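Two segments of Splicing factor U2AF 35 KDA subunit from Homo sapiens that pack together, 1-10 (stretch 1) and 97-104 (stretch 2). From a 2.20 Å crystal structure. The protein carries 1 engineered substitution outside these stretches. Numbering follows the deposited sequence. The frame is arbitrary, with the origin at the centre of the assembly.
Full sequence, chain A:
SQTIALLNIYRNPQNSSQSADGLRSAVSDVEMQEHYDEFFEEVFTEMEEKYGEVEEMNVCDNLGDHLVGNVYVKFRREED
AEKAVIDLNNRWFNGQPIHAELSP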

# COMPACT_ATOMS: atom_id res chain seq x y z
N SER A 1 -8.91 6.97 -15.70
CA SER A 1 -9.28 6.99 -14.26
C SER A 1 -8.26 7.79 -13.44
O SER A 1 -7.08 7.86 -13.80
CB SER A 1 -9.36 5.56 -13.72
OG SER A 1 -9.74 5.54 -12.36
N GLN A 2 -8.72 8.39 -12.34
CA GLN A 2 -7.85 9.17 -11.47
C GLN A 2 -7.53 8.35 -10.22
O GLN A 2 -6.75 8.76 -9.37
CB GLN A 2 -8.54 10.46 -11.02
CG GLN A 2 -8.99 11.37 -12.13
CD GLN A 2 -9.93 12.44 -11.63
OE1 GLN A 2 -9.55 13.30 -10.83
NE2 GLN A 2 -11.18 12.40 -12.10
N THR A 3 -8.15 7.18 -10.13
CA THR A 3 -7.97 6.31 -8.98
C THR A 3 -7.10 5.09 -9.27
O THR A 3 -7.27 4.43 -10.29
CB THR A 3 -9.33 5.82 -8.46
OG1 THR A 3 -10.21 6.94 -8.31
CG2 THR A 3 -9.16 5.13 -7.12
N ILE A 4 -6.18 4.82 -8.35
CA ILE A 4 -5.30 3.66 -8.46
C ILE A 4 -5.57 2.77 -7.24
O ILE A 4 -6.09 3.24 -6.22
CB ILE A 4 -3.81 4.06 -8.45
CG1 ILE A 4 -3.39 4.54 -7.05
CG2 ILE A 4 -3.56 5.16 -9.48
CD1 ILE A 4 -1.88 4.76 -6.91
N ALA A 5 -5.24 1.49 -7.35
CA ALA A 5 -5.42 0.55 -6.26
C ALA A 5 -4.12 -0.19 -5.99
O ALA A 5 -3.48 -0.68 -6.92
CB ALA A 5 -6.51 -0.46 -6.61
N LEU A 6 -3.73 -0.26 -4.72
CA LEU A 6 -2.54 -0.99 -4.31
C LEU A 6 -3.12 -2.23 -3.65
O LEU A 6 -3.68 -2.16 -2.55
CB LEU A 6 -1.71 -0.14 -3.34
CG LEU A 6 -1.31 1.23 -3.90
CD1 LEU A 6 -0.45 1.95 -2.88
CD2 LEU A 6 -0.55 1.07 -5.21
N LEU A 7 -3.03 -3.35 -4.35
CA LEU A 7 -3.62 -4.60 -3.91
C LEU A 7 -2.98 -5.33 -2.73
O LEU A 7 -1.78 -5.65 -2.74
CB LEU A 7 -3.73 -5.55 -5.11
CG LEU A 7 -4.41 -4.90 -6.32
CD1 LEU A 7 -4.40 -5.86 -7.50
CD2 LEU A 7 -5.84 -4.50 -5.97
N ASN A 8 -3.81 -5.59 -1.73
CA ASN A 8 -3.41 -6.30 -0.52
C ASN A 8 -2.11 -5.78 0.06
O ASN A 8 -1.33 -6.54 0.62
CB ASN A 8 -3.29 -7.79 -0.83
CG ASN A 8 -4.61 -8.43 -1.20
OD1 ASN A 8 -4.65 -9.59 -1.58
ND2 ASN A 8 -5.71 -7.68 -1.07
N ILE A 9 -1.88 -4.48 -0.05
CA ILE A 9 -0.65 -3.91 0.47
C ILE A 9 -0.68 -3.78 2.00
O ILE A 9 0.36 -3.85 2.64
CB ILE A 9 -0.38 -2.55 -0.19
CG1 ILE A 9 1.08 -2.14 0.07
CG2 ILE A 9 -1.38 -1.51 0.34
CD1 ILE A 9 1.54 -0.98 -0.79
N TYR A 10 -1.87 -3.60 2.57
CA TYR A 10 -1.98 -3.45 4.01
C TYR A 10 -2.11 -4.79 4.72
O TYR A 10 -3.16 -5.42 4.70
CB TYR A 10 -3.19 -2.58 4.38
CG TYR A 10 -3.26 -2.24 5.85
CD1 TYR A 10 -2.23 -1.54 6.47
CD2 TYR A 10 -4.35 -2.63 6.63
CE1 TYR A 10 -2.28 -1.23 7.83
CE2 TYR A 10 -4.41 -2.33 7.99
CZ TYR A 10 -3.37 -1.63 8.58
OH TYR A 10 -3.43 -1.32 9.92
N PRO A 97 6.63 -7.06 -3.50
CA PRO A 97 6.58 -6.15 -4.65
C PRO A 97 5.19 -5.51 -4.59
O PRO A 97 4.26 -6.11 -4.05
CB PRO A 97 6.71 -7.10 -5.83
CG PRO A 97 5.96 -8.31 -5.35
CD PRO A 97 6.47 -8.46 -3.93
N ILE A 98 5.04 -4.30 -5.10
CA ILE A 98 3.73 -3.66 -5.09
C ILE A 98 2.96 -4.14 -6.30
O ILE A 98 3.54 -4.41 -7.35
CB ILE A 98 3.85 -2.13 -5.20
CG1 ILE A 98 4.50 -1.57 -3.94
CG2 ILE A 98 2.45 -1.51 -5.44
CD1 ILE A 98 4.78 -0.07 -3.99
N HIS A 99 1.64 -4.26 -6.15
CA HIS A 99 0.77 -4.65 -7.25
C HIS A 99 -0.19 -3.47 -7.44
O HIS A 99 -1.20 -3.38 -6.75
CB HIS A 99 -0.01 -5.92 -6.89
CG HIS A 99 0.81 -7.17 -6.94
ND1 HIS A 99 1.01 -7.89 -8.10
CD2 HIS A 99 1.49 -7.83 -5.97
CE1 HIS A 99 1.78 -8.93 -7.84
NE2 HIS A 99 2.08 -8.92 -6.56
N ALA A 100 0.18 -2.56 -8.33
CA ALA A 100 -0.60 -1.36 -8.59
C ALA A 100 -1.49 -1.55 -9.80
O ALA A 100 -1.17 -2.32 -10.70
CB ALA A 100 0.32 -0.18 -8.80
N GLU A 101 -2.60 -0.82 -9.83
CA GLU A 101 -3.56 -0.97 -10.91
C GLU A 101 -4.56 0.18 -10.96
O GLU A 101 -5.08 0.60 -9.93
CB GLU A 101 -4.27 -2.31 -10.68
CG GLU A 101 -5.46 -2.64 -11.51
CD GLU A 101 -6.08 -3.96 -11.07
OE1 GLU A 101 -5.37 -4.98 -11.09
OE2 GLU A 101 -7.27 -3.96 -10.68
N LEU A 102 -4.81 0.70 -12.16
CA LEU A 102 -5.80 1.76 -12.30
C LEU A 102 -7.13 1.11 -11.94
O LEU A 102 -7.43 0.02 -12.42
CB LEU A 102 -5.86 2.26 -13.74
CG LEU A 102 -4.91 3.37 -14.18
CD1 LEU A 102 -4.92 3.48 -15.70
CD2 LEU A 102 -5.35 4.69 -13.55
N SER A 103 -7.92 1.76 -11.09
CA SER A 103 -9.20 1.19 -10.71
C SER A 103 -10.35 2.05 -11.23
O SER A 103 -10.65 3.11 -10.68
CB SER A 103 -9.30 1.05 -9.18
OG SER A 103 -9.05 2.28 -8.53
N PRO A 104 -11.00 1.59 -12.30
CA PRO A 104 -12.13 2.29 -12.93
C PRO A 104 -13.06 2.93 -11.91
O PRO A 104 -13.33 4.14 -12.04
CB PRO A 104 -12.80 1.18 -13.74
CG PRO A 104 -11.63 0.37 -14.20
CD PRO A 104 -10.79 0.27 -12.94
OXT PRO A 104 -13.50 2.21 -10.99
O HOH W 1 -12.46 7.48 -11.49
O HOH W 2 0.54 -4.13 -3.46

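The contact is an antiparallel β pairing between segments whose touching residues are at least 89 positions apart in sequence. The strand that begins at Thr 3 runs against strand 100-102 at 151° between their N-to-C directions, and the two stretches together bury 615 Å². Ile 4 faces Leu 102, Ala 5 faces Glu 101 and Leu 6 faces Ala 100, with the CA atoms of Ile 4 and Leu 102 4.3 Å apart at a non-hydrogen-bonded pair and those of Ala 5 and Glu 101 5.2 Å apart at the hydrogen-bonded one.

The backbone carries most of the polar bonding, and the odd-numbered residues of both stretches supply it. Ser 103 N donates to Thr 3 O at 2.9 Å and Leu 7 N to His 99 O at 3.0 Å, both nearly straight. Between them, Ala 5 N reaches Glu 101 O at 2.7 Å, while the return bond from Glu 101 N to Ala 5 O, 3.0 Å long, is bent and weak. Where the ladder would call for another direct bond, a water steps in: it donates to Leu 7 O and accepts from His 99 N, its oxygen 2.9 Å from each, so both backbone groups stay satisfied. CA-H...O contacts fill in at the non-hydrogen-bonded positions, with Ile 4 CA 3.4 Å from Glu 101 O and Ala 100 CA 3.4 Å from Ala 5 O. The rule is that odd positions carry the backbone bonds, while Ile 4, Leu 6, Ala 100 and Leu 102 put their side chains on one face.

Side-chain hydroxyls work near the chain ends. Ser 1 OG accepts from Thr 3 N at 3.2 Å, which ties the N-terminal residue to the start of its own strand; the same oxygen lies 3.1 Å from Ser 103 O. Ser 103 OG adds a weak bond to Thr 3 O at 3.3 Å, so that one carbonyl receives both the amide and the hydroxyl of a single serine.

Apolar packing follows the alternation of the sheet. Leu 6 CD2 sits 3.9 Å from Ala 100 CB and 4.0 Å from Ile 98 CG2, its end coming closer to the partner than its CA-to-CB bond suggests. Ile 4 CG2 and Leu 102 CD2 touch more loosely at 4.5 Å, and beyond the corner at Asn 8, Ile 9 CD1 reaches Ile 98 CG1 at 4.4 Å. The other face holds Ala 5 and Glu 101. There the small side chain of Ala 5 meets Ser 103, CB to CB at 4.1 Å, while Leu 7 CD1 lies 3.8 Å from Glu 101 OE1, a van der Waals contact beside an exposed carboxylate.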